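Long-range contacts in large terminase protein (Enterobacteria phage P22, PDB 4DKW), which packages viral DNA into empty capsids as an ATP-driven motor and cuts the genome through its C-terminal nuclease domain, the part in this structure: residues G5-I10 and Y157-N162; C17-C22 and F144-P149; K80-W85 and F185-R190. All coordinates share one frame; numbering follows the deposited sequence.

Contact 1 (G5-I10 and Y157-N162)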
loop_
_atom_site.group_PDB
_atom_site.type_symbol
_atom_site.label_atom_id
_atom_site.label_comp_id
_atom_site.label_asym_id
_atom_site.label_seq_id
_atom_site.Cartn_x
_atom_site.Cartn_y
_atom_site.Cartn_z
ATOM N N GLY A 5 3.685 22.493 4.016
ATOM C CA GLY A 5 3.886 22.105 2.631
ATOM C C GLY A 5 3.638 20.640 2.325
ATOM O O GLY A 5 3.622 19.785 3.224
ATOM N N ARG A 6 3.449 20.352 1.040
ATOM C CA ARG A 6 3.204 18.988 0.598
ATOM C C ARG A 6 4.421 18.099 0.780
ATOM O O ARG A 6 5.564 18.551 0.652
ATOM C CB ARG A 6 2.739 18.959 -0.852
ATOM C CG ARG A 6 1.277 19.308 -1.005
ATOM C CD ARG A 6 0.860 19.224 -2.456
ATOM N NE ARG A 6 1.397 18.011 -3.066
ATOM C CZ ARG A 6 1.192 17.652 -4.330
ATOM N NH1 ARG A 6 0.453 18.409 -5.134
ATOM N NH2 ARG A 6 1.724 16.529 -4.790
ATOM N N ILE A 7 4.158 16.832 1.092
ATOM C CA ILE A 7 5.196 15.855 1.351
ATOM C C ILE A 7 5.854 15.411 0.046
ATOM O O ILE A 7 7.080 15.332 -0.038
ATOM C CB ILE A 7 4.627 14.656 2.154
ATOM C CG1 ILE A 7 4.483 15.052 3.627
ATOM C CG2 ILE A 7 5.519 13.451 2.021
ATOM C CD1 ILE A 7 3.708 14.078 4.481
ATOM N N PHE A 8 5.040 15.144 -0.971
ATOM C CA PHE A 8 5.545 14.780 -2.296
ATOM C C PHE A 8 5.388 15.960 -3.266
ATOM O O PHE A 8 4.353 16.118 -3.917
ATOM C CB PHE A 8 4.825 13.535 -2.841
ATOM C CG PHE A 8 4.968 12.303 -1.969
ATOM C CD1 PHE A 8 6.207 11.690 -1.800
ATOM C CD2 PHE A 8 3.862 11.746 -1.340
ATOM C CE1 PHE A 8 6.342 10.566 -1.004
ATOM C CE2 PHE A 8 3.992 10.615 -0.551
ATOM C CZ PHE A 8 5.235 10.028 -0.381
ATOM N N GLN A 9 6.408 16.807 -3.350
ATOM C CA GLN A 9 6.363 17.932 -4.277
ATOM C C GLN A 9 6.876 17.520 -5.651
ATOM O O GLN A 9 7.921 17.979 -6.120
ATOM C CB GLN A 9 7.126 19.134 -3.729
ATOM C CG GLN A 9 6.333 19.889 -2.683
ATOM C CD GLN A 9 7.048 21.114 -2.172
ATOM O OE1 GLN A 9 8.246 21.277 -2.388
ATOM N NE2 GLN A 9 6.314 21.985 -1.484
ATOM N N ILE A 10 6.102 16.645 -6.282
ATOM C CA ILE A 10 6.467 16.003 -7.525
ATOM C C ILE A 10 5.235 16.076 -8.416
ATOM O O ILE A 10 4.121 15.828 -7.956
ATOM C CB ILE A 10 6.895 14.534 -7.259
ATOM C CG1 ILE A 10 8.080 14.503 -6.287
ATOM C CG2 ILE A 10 7.248 13.822 -8.548
ATOM C CD1 ILE A 10 8.523 13.137 -5.884
ATOM N N TYR A 157 -1.385 15.051 0.844
ATOM C CA TYR A 157 -0.445 14.605 1.867
ATOM C C TYR A 157 0.549 15.720 2.220
ATOM O O TYR A 157 1.324 16.173 1.363
ATOM C CB TYR A 157 0.310 13.385 1.351
ATOM C CG TYR A 157 0.784 12.418 2.413
ATOM C CD1 TYR A 157 0.006 12.139 3.530
ATOM C CD2 TYR A 157 1.992 11.740 2.265
ATOM C CE1 TYR A 157 0.439 11.222 4.493
ATOM C CE2 TYR A 157 2.423 10.827 3.205
ATOM C CZ TYR A 157 1.651 10.570 4.316
ATOM O OH TYR A 157 2.091 9.640 5.245
ATOM N N HIS A 158 0.539 16.151 3.483
ATOM C CA HIS A 158 1.336 17.311 3.884
ATOM C C HIS A 158 1.813 17.230 5.333
ATOM O O HIS A 158 1.420 16.336 6.083
ATOM C CB HIS A 158 0.530 18.593 3.676
ATOM C CG HIS A 158 -0.659 18.707 4.582
ATOM N ND1 HIS A 158 -1.841 18.034 4.356
ATOM C CD2 HIS A 158 -0.840 19.407 5.732
ATOM C CE1 HIS A 158 -2.703 18.322 5.317
ATOM N NE2 HIS A 158 -2.117 19.154 6.163
ATOM N N ARG A 159 2.665 18.175 5.719
ATOM C CA ARG A 159 3.120 18.284 7.094
ATOM C C ARG A 159 2.447 19.462 7.786
ATOM O O ARG A 159 2.075 20.445 7.137
ATOM C CB ARG A 159 4.634 18.454 7.140
ATOM C CG ARG A 159 5.381 17.236 6.657
ATOM C CD ARG A 159 6.878 17.448 6.601
ATOM N NE ARG A 159 7.518 16.267 6.035
ATOM C CZ ARG A 159 7.795 15.165 6.727
ATOM N NH1 ARG A 159 7.516 15.094 8.025
ATOM N NH2 ARG A 159 8.359 14.130 6.121
ATOM N N ASP A 160 2.285 19.367 9.103
ATOM C CA ASP A 160 1.679 20.467 9.839
ATOM C C ASP A 160 2.659 21.623 10.008
ATOM O O ASP A 160 3.754 21.611 9.437
ATOM C CB ASP A 160 1.085 20.015 11.187
ATOM C CG ASP A 160 2.110 19.414 12.128
ATOM O OD1 ASP A 160 3.304 19.784 12.074
ATOM O OD2 ASP A 160 1.702 18.571 12.958
ATOM N N GLU A 161 2.271 22.613 10.801
ATOM C CA GLU A 161 3.073 23.815 10.959
ATOM C C GLU A 161 4.440 23.548 11.607
ATOM O O GLU A 161 5.353 24.373 11.479
ATOM C CB GLU A 161 2.288 24.848 11.765
ATOM C CG GLU A 161 1.723 24.284 13.065
ATOM C CD GLU A 161 1.082 25.349 13.942
ATOM O OE1 GLU A 161 1.075 26.531 13.534
ATOM O OE2 GLU A 161 0.591 25.007 15.041
ATOM N N ASN A 162 4.585 22.410 12.292
ATOM C CA ASN A 162 5.836 22.091 12.989
ATOM C C ASN A 162 6.666 21.013 12.297
ATOM O O ASN A 162 7.743 20.652 12.757
ATOM C CB ASN A 162 5.569 21.729 14.446
ATOM C CG ASN A 162 5.321 22.943 15.294
ATOM O OD1 ASN A 162 6.224 23.746 15.502
ATOM N ND2 ASN A 162 4.097 23.102 15.780
HETATM O O HOH W 1 2.210 15.046 -0.632
#
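I7 carries most of the side-chain packing between G5-I10 and Y157-N162. Its CB lies 3.7 Å from the carbonyl O of Y157. CG1, anti to the carbonyl carbon (chi1 -78°), runs past R159, whose side chain crosses it at about a right angle, R159 CG 3.8 Å from I7 CG1. CG2, anti to the backbone N, sits over the centre of the F8 ring. The tip, CD1, rests on one face of the Y157 ring in a CH-pi contact, 3.8 Å from the ring centroid and shifted toward the rim, and also meets H158 O at 3.6 Å. F8 meets the edge of the same ring, CE2 to Y157 CD2 at 3.6 Å; the planes are nearly parallel but slid apart. The backbones join by two nearly straight hydrogen bonds, I7 N to Y157 O (2.9 Å) and R159 N to G5 O (3.1 Å). Y157 O is gripped a second time by a water, which donates to it and accepts from F8 N. R159 turns its guanidinium to E126 in a salt bridge. The short antiparallel pair of strands 5-6 and 158-159 lies against helix 125-137, where I129 receives I7 and Y157, and M136 receives F8.

Contact 2 (C17-C22 and F144-P149)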
loop_
_atom_site.group_PDB
_atom_site.type_symbol
_atom_site.label_atom_id
_atom_site.label_comp_id
_atom_site.label_asym_id
_atom_site.label_seq_id
_atom_site.Cartn_x
_atom_site.Cartn_y
_atom_site.Cartn_z
ATOM N N CYS A 17 1.437 6.229 -15.027
ATOM C CA CYS A 17 1.724 5.450 -16.238
ATOM C C CYS A 17 0.473 4.765 -16.768
ATOM O O CYS A 17 -0.487 4.588 -16.025
ATOM C CB CYS A 17 2.836 4.414 -15.989
ATOM S SG CYS A 17 2.376 2.973 -14.994
ATOM N N GLN A 18 0.492 4.387 -18.049
ATOM C CA GLN A 18 -0.566 3.560 -18.645
ATOM C C GLN A 18 -0.521 2.139 -18.104
ATOM O O GLN A 18 0.559 1.565 -17.984
ATOM C CB GLN A 18 -0.421 3.498 -20.168
ATOM C CG GLN A 18 -0.576 4.826 -20.858
ATOM C CD GLN A 18 -2.004 5.329 -20.840
ATOM O OE1 GLN A 18 -2.950 4.550 -20.732
ATOM N NE2 GLN A 18 -2.168 6.633 -20.955
ATOM N N PRO A 19 -1.694 1.565 -17.779
ATOM C CA PRO A 19 -1.774 0.166 -17.349
ATOM C C PRO A 19 -1.244 -0.803 -18.411
ATOM O O PRO A 19 -1.327 -0.536 -19.606
ATOM C CB PRO A 19 -3.276 -0.053 -17.159
ATOM C CG PRO A 19 -3.814 1.286 -16.890
ATOM C CD PRO A 19 -3.006 2.231 -17.725
ATOM N N PHE A 20 -0.708 -1.927 -17.957
ATOM C CA PHE A 20 -0.217 -2.976 -18.828
ATOM C C PHE A 20 -0.419 -4.274 -18.077
ATOM O O PHE A 20 -0.733 -4.260 -16.878
ATOM C CB PHE A 20 1.271 -2.762 -19.165
ATOM C CG PHE A 20 2.173 -2.624 -17.946
ATOM C CD1 PHE A 20 2.803 -3.739 -17.388
ATOM C CD2 PHE A 20 2.405 -1.376 -17.376
ATOM C CE1 PHE A 20 3.619 -3.621 -16.285
ATOM C CE2 PHE A 20 3.229 -1.244 -16.262
ATOM C CZ PHE A 20 3.835 -2.372 -15.713
ATOM N N GLU A 21 -0.258 -5.397 -18.768
ATOM C CA GLU A 21 -0.341 -6.696 -18.106
ATOM C C GLU A 21 0.978 -7.068 -17.440
ATOM O O GLU A 21 2.059 -6.837 -17.991
ATOM C CB GLU A 21 -0.750 -7.782 -19.096
ATOM C CG GLU A 21 -2.215 -7.767 -19.460
ATOM C CD GLU A 21 -2.585 -8.960 -20.310
ATOM O OE1 GLU A 21 -1.793 -9.931 -20.343
ATOM O OE2 GLU A 21 -3.662 -8.925 -20.945
ATOM N N CYS A 22 0.884 -7.653 -16.251
ATOM C CA CYS A 22 2.076 -8.021 -15.490
ATOM C C CYS A 22 2.919 -9.091 -16.192
ATOM O O CYS A 22 2.448 -10.210 -16.418
ATOM C CB CYS A 22 1.685 -8.524 -14.098
ATOM S SG CYS A 22 3.093 -8.713 -13.016
ATOM N N PHE A 144 -0.474 3.344 -11.895
ATOM C CA PHE A 144 -1.383 3.223 -13.039
ATOM C C PHE A 144 -2.375 4.378 -12.997
ATOM O O PHE A 144 -2.852 4.740 -11.925
ATOM C CB PHE A 144 -2.157 1.903 -12.994
ATOM C CG PHE A 144 -1.366 0.703 -13.447
ATOM C CD1 PHE A 144 0.019 0.753 -13.565
ATOM C CD2 PHE A 144 -2.020 -0.483 -13.758
ATOM C CE1 PHE A 144 0.743 -0.365 -13.992
ATOM C CE2 PHE A 144 -1.315 -1.593 -14.189
ATOM C CZ PHE A 144 0.069 -1.537 -14.309
ATOM N N ASN A 145 -2.684 4.965 -14.148
ATOM C CA ASN A 145 -3.618 6.089 -14.183
ATOM C C ASN A 145 -5.051 5.724 -13.769
ATOM O O ASN A 145 -5.890 6.600 -13.586
ATOM C CB ASN A 145 -3.573 6.807 -15.545
ATOM C CG ASN A 145 -3.939 5.906 -16.710
ATOM O OD1 ASN A 145 -4.880 5.115 -16.641
ATOM N ND2 ASN A 145 -3.201 6.040 -17.807
ATOM N N THR A 146 -5.311 4.431 -13.609
ATOM C CA THR A 146 -6.607 3.935 -13.170
ATOM C C THR A 146 -6.706 3.826 -11.639
ATOM O O THR A 146 -7.728 3.398 -11.108
ATOM C CB THR A 146 -6.893 2.559 -13.795
ATOM O OG1 THR A 146 -5.773 1.684 -13.569
ATOM C CG2 THR A 146 -7.152 2.695 -15.298
ATOM N N CYS A 147 -5.642 4.216 -10.939
ATOM C CA CYS A 147 -5.610 4.151 -9.475
ATOM C C CYS A 147 -5.823 5.533 -8.889
ATOM O O CYS A 147 -5.004 6.005 -8.103
ATOM C CB CYS A 147 -4.273 3.594 -8.970
ATOM S SG CYS A 147 -3.962 1.910 -9.456
ATOM N N GLU A 148 -6.918 6.180 -9.276
ATOM C CA GLU A 148 -7.208 7.545 -8.839
ATOM C C GLU A 148 -7.203 7.815 -7.317
ATOM O O GLU A 148 -6.760 8.888 -6.896
ATOM C CB GLU A 148 -8.505 8.057 -9.483
ATOM C CG GLU A 148 -8.843 9.515 -9.158
ATOM C CD GLU A 148 -7.814 10.513 -9.702
ATOM O OE1 GLU A 148 -7.038 10.162 -10.622
ATOM O OE2 GLU A 148 -7.792 11.661 -9.205
ATOM N N PRO A 149 -7.694 6.867 -6.484
ATOM C CA PRO A 149 -7.616 7.142 -5.038
ATOM C C PRO A 149 -6.194 7.379 -4.515
ATOM O O PRO A 149 -6.056 8.048 -3.489
ATOM C CB PRO A 149 -8.207 5.876 -4.400
ATOM C CG PRO A 149 -9.144 5.359 -5.419
ATOM C CD PRO A 149 -8.483 5.649 -6.754
#
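The F144 ring carries P19 on one face: the backbone CA of P19 stands 3.7 Å from the ring centroid in a CH-pi contact, and P19 CB lies near CD2. The F20 and F144 side chains run across each other at about a right angle, with ring planes 58° apart, an oblique pair. F144 CZ comes over one face of the F20 ring, offset toward the rim, while the carbonyl O of Q18 sits in plane at the F20 edge. C17 SG approaches F144 obliquely as a sulfur-aromatic contact, 3.5 Å from CD1; the sulfur occupies the crowded position between backbone N and carbonyl carbon. W46 meets both phenylalanines edge-to-face, and Y55 meets F20 likewise, so the aromatic group continues onto strands 40-48 (W46) and 53-62 (Y55). C17 and F144 form a parallel bridge that adds strand 16-17 beside strand 141-144 in the central mixed sheet of the RNase H-like nuclease fold. Here N145 N donates to C17 O at 2.9 Å, nearly along the C=O axis but with a bent N-H (142°). F144 also begins a type I turn, closed by C147 N to F144 O (3.0 Å), that leads the chain into helix 148-156. In that turn N145 has CG in the crowded position too, which sets its amide beside the other loop: ND2 gives Q18 OE1 a weak hydrogen bond of 3.3 Å, the two amide planes 72° apart, and OD1 lies against P19 CD. T146 meets the proline tip to tip, OG1 3.9 Å from P19 CG.

Contact 3 (K80-W85 and F185-R190)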
loop_
_atom_site.group_PDB
_atom_site.type_symbol
_atom_site.label_atom_id
_atom_site.label_comp_id
_atom_site.label_asym_id
_atom_site.label_seq_id
_atom_site.Cartn_x
_atom_site.Cartn_y
_atom_site.Cartn_z
ATOM N N LYS A 80 -4.604 -15.175 -3.892
ATOM C CA LYS A 80 -3.314 -15.857 -3.713
ATOM C C LYS A 80 -2.098 -14.940 -3.538
ATOM O O LYS A 80 -0.976 -15.421 -3.382
ATOM C CB LYS A 80 -3.062 -16.886 -4.827
ATOM C CG LYS A 80 -3.796 -18.194 -4.644
ATOM C CD LYS A 80 -4.686 -18.494 -5.839
ATOM C CE LYS A 80 -3.905 -18.480 -7.145
ATOM N NZ LYS A 80 -4.756 -18.813 -8.327
ATOM N N ILE A 81 -2.313 -13.629 -3.546
ATOM C CA ILE A 81 -1.210 -12.674 -3.392
ATOM C C ILE A 81 -0.960 -12.378 -1.911
ATOM O O ILE A 81 -1.901 -12.048 -1.189
ATOM C CB ILE A 81 -1.531 -11.351 -4.108
ATOM C CG1 ILE A 81 -1.978 -11.613 -5.551
ATOM C CG2 ILE A 81 -0.355 -10.414 -4.037
ATOM C CD1 ILE A 81 -1.015 -12.470 -6.364
ATOM N N PRO A 82 0.300 -12.501 -1.449
ATOM C CA PRO A 82 0.604 -12.217 -0.037
ATOM C C PRO A 82 0.207 -10.787 0.324
ATOM O O PRO A 82 0.384 -9.883 -0.498
ATOM C CB PRO A 82 2.127 -12.370 0.043
ATOM C CG PRO A 82 2.517 -13.130 -1.182
ATOM C CD PRO A 82 1.514 -12.795 -2.229
ATOM N N VAL A 83 -0.328 -10.586 1.523
ATOM C CA VAL A 83 -0.815 -9.270 1.928
ATOM C C VAL A 83 -0.059 -8.715 3.130
ATOM O O VAL A 83 0.004 -9.357 4.182
ATOM C CB VAL A 83 -2.316 -9.312 2.275
ATOM C CG1 VAL A 83 -2.809 -7.938 2.722
ATOM C CG2 VAL A 83 -3.112 -9.810 1.086
ATOM N N ALA A 84 0.523 -7.529 2.965
ATOM C CA ALA A 84 1.167 -6.819 4.075
ATOM C C ALA A 84 0.103 -6.021 4.830
ATOM O O ALA A 84 -0.881 -5.585 4.237
ATOM C CB ALA A 84 2.289 -5.894 3.562
ATOM N N TRP A 85 0.284 -5.850 6.134
ATOM C CA TRP A 85 -0.719 -5.188 6.959
ATOM C C TRP A 85 -0.091 -4.604 8.223
ATOM O O TRP A 85 0.944 -5.090 8.681
ATOM C CB TRP A 85 -1.829 -6.172 7.315
ATOM C CG TRP A 85 -1.328 -7.465 7.833
ATOM C CD1 TRP A 85 -1.017 -8.571 7.110
ATOM C CD2 TRP A 85 -1.083 -7.792 9.203
ATOM N NE1 TRP A 85 -0.583 -9.581 7.950
ATOM C CE2 TRP A 85 -0.618 -9.124 9.239
ATOM C CE3 TRP A 85 -1.208 -7.087 10.400
ATOM C CZ2 TRP A 85 -0.279 -9.759 10.432
ATOM C CZ3 TRP A 85 -0.876 -7.716 11.576
ATOM C CH2 TRP A 85 -0.417 -9.041 11.585
ATOM N N PHE A 185 8.668 -10.274 0.504
ATOM C CA PHE A 185 7.668 -11.338 0.470
ATOM C C PHE A 185 6.851 -11.374 -0.825
ATOM O O PHE A 185 6.029 -12.275 -1.018
ATOM C CB PHE A 185 6.745 -11.264 1.684
ATOM C CG PHE A 185 7.453 -11.487 2.982
ATOM C CD1 PHE A 185 7.901 -12.748 3.332
ATOM C CD2 PHE A 185 7.692 -10.431 3.841
ATOM C CE1 PHE A 185 8.556 -12.953 4.512
ATOM C CE2 PHE A 185 8.349 -10.636 5.019
ATOM C CZ PHE A 185 8.779 -11.905 5.378
ATOM N N ALA A 186 7.076 -10.397 -1.704
ATOM C CA ALA A 186 6.441 -10.374 -3.019
ATOM C C ALA A 186 6.776 -11.650 -3.787
ATOM O O ALA A 186 7.907 -12.136 -3.746
ATOM C CB ALA A 186 6.871 -9.143 -3.794
ATOM N N ARG A 187 5.786 -12.200 -4.480
ATOM C CA ARG A 187 5.978 -13.451 -5.201
ATOM C C ARG A 187 6.043 -13.225 -6.717
ATOM O O ARG A 187 5.342 -12.370 -7.258
ATOM C CB ARG A 187 4.867 -14.441 -4.842
ATOM C CG ARG A 187 3.485 -14.034 -5.347
ATOM C CD ARG A 187 2.392 -14.996 -4.883
ATOM N NE ARG A 187 2.706 -16.398 -5.148
ATOM C CZ ARG A 187 1.820 -17.389 -5.085
ATOM N NH1 ARG A 187 0.553 -17.137 -4.781
ATOM N NH2 ARG A 187 2.198 -18.633 -5.340
ATOM N N MET A 188 6.897 -13.982 -7.402
ATOM C CA MET A 188 7.035 -13.836 -8.848
ATOM C C MET A 188 5.739 -14.205 -9.556
ATOM O O MET A 188 5.134 -15.227 -9.254
ATOM C CB MET A 188 8.178 -14.694 -9.376
ATOM C CG MET A 188 8.490 -14.417 -10.825
ATOM S SD MET A 188 9.871 -15.391 -11.409
ATOM C CE MET A 188 11.157 -14.157 -11.495
ATOM N N MET A 189 5.316 -13.359 -10.492
ATOM C CA MET A 189 4.054 -13.533 -11.204
ATOM C C MET A 189 3.863 -14.942 -11.774
ATOM O O MET A 189 2.797 -15.524 -11.630
ATOM C CB MET A 189 3.924 -12.487 -12.314
ATOM C CG MET A 189 2.645 -12.583 -13.130
ATOM S SD MET A 189 1.138 -12.235 -12.222
ATOM C CE MET A 189 -0.061 -12.302 -13.546
ATOM N N ARG A 190 4.891 -15.498 -12.405
ATOM C CA ARG A 190 4.757 -16.832 -12.987
ATOM C C ARG A 190 4.654 -17.975 -11.982
ATOM O O ARG A 190 4.164 -19.060 -12.301
ATOM C CB ARG A 190 5.853 -17.118 -14.011
ATOM C CG ARG A 190 7.262 -16.964 -13.482
ATOM C CD ARG A 190 8.218 -17.850 -14.263
ATOM N NE ARG A 190 8.608 -19.000 -13.450
ATOM C CZ ARG A 190 9.298 -20.050 -13.890
ATOM N NH1 ARG A 190 9.679 -20.127 -15.162
ATOM N NH2 ARG A 190 9.593 -21.035 -13.051
#
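R187 leaves its backbone with CG in the crowded position between N and the carbonyl carbon (chi1 68°), extends through chi2, then bends at chi3 (-51°), which brings its guanidinium to the carbonyl of K80. The contact lies in the central sheet of the RNase H-like nuclease domain, where strands 82-84 and 187-188 both pair with strand 27-33, parallel and antiparallel respectively. No backbone hydrogen bond joins the two segments; at P82 and A186 their CA atoms are 6.8 Å apart. Side chains, meeting each other and backbone carbonyls, make the connection. The aliphatic part of R187 crosses the P82 ring at about a right angle, CD 3.6 Å from P82 CD, while I81 CD1 touches R187 CD only at the limit of contact. P82 CG lies 3.6 Å from the carbonyl O of F185. Helix 189-193 adds I192 and R193 against R187, and R193 also touches K80. The K80 chain bends at chi2 and chi3 and carries its ammonium off, leaving NZ 6.6 Å from R187 NH1. NH1 donates to K80 O at 2.7 Å, a short but bent bond (134°) that lies close to the guanidinium plane yet enters from above the carbonyl plane.

How the contacts relate
Contacts 2 and 3 touch each other: C22 SG packs on M189 CG at 3.9 Å, although their centres are 18 Å apart. Both belong to the mixed sheet, contact 2 through strands 16-17 and 141-144, contact 3 through strands 82-84 and 187-188, both paired with 27-33, which ends in the magnesium ligand D33. Contact 1 lies on the opposite side of the chain's centre from contact 3, their nearest atoms about 15 Å apart. Helix 148-156 leads from contact 2 to strand 158-159 of contact 1. Contact 1 stands back from the metal site, the Y157 side chain being about 10 Å from the side chains of D33 and D171 and from a bound magnesium ion.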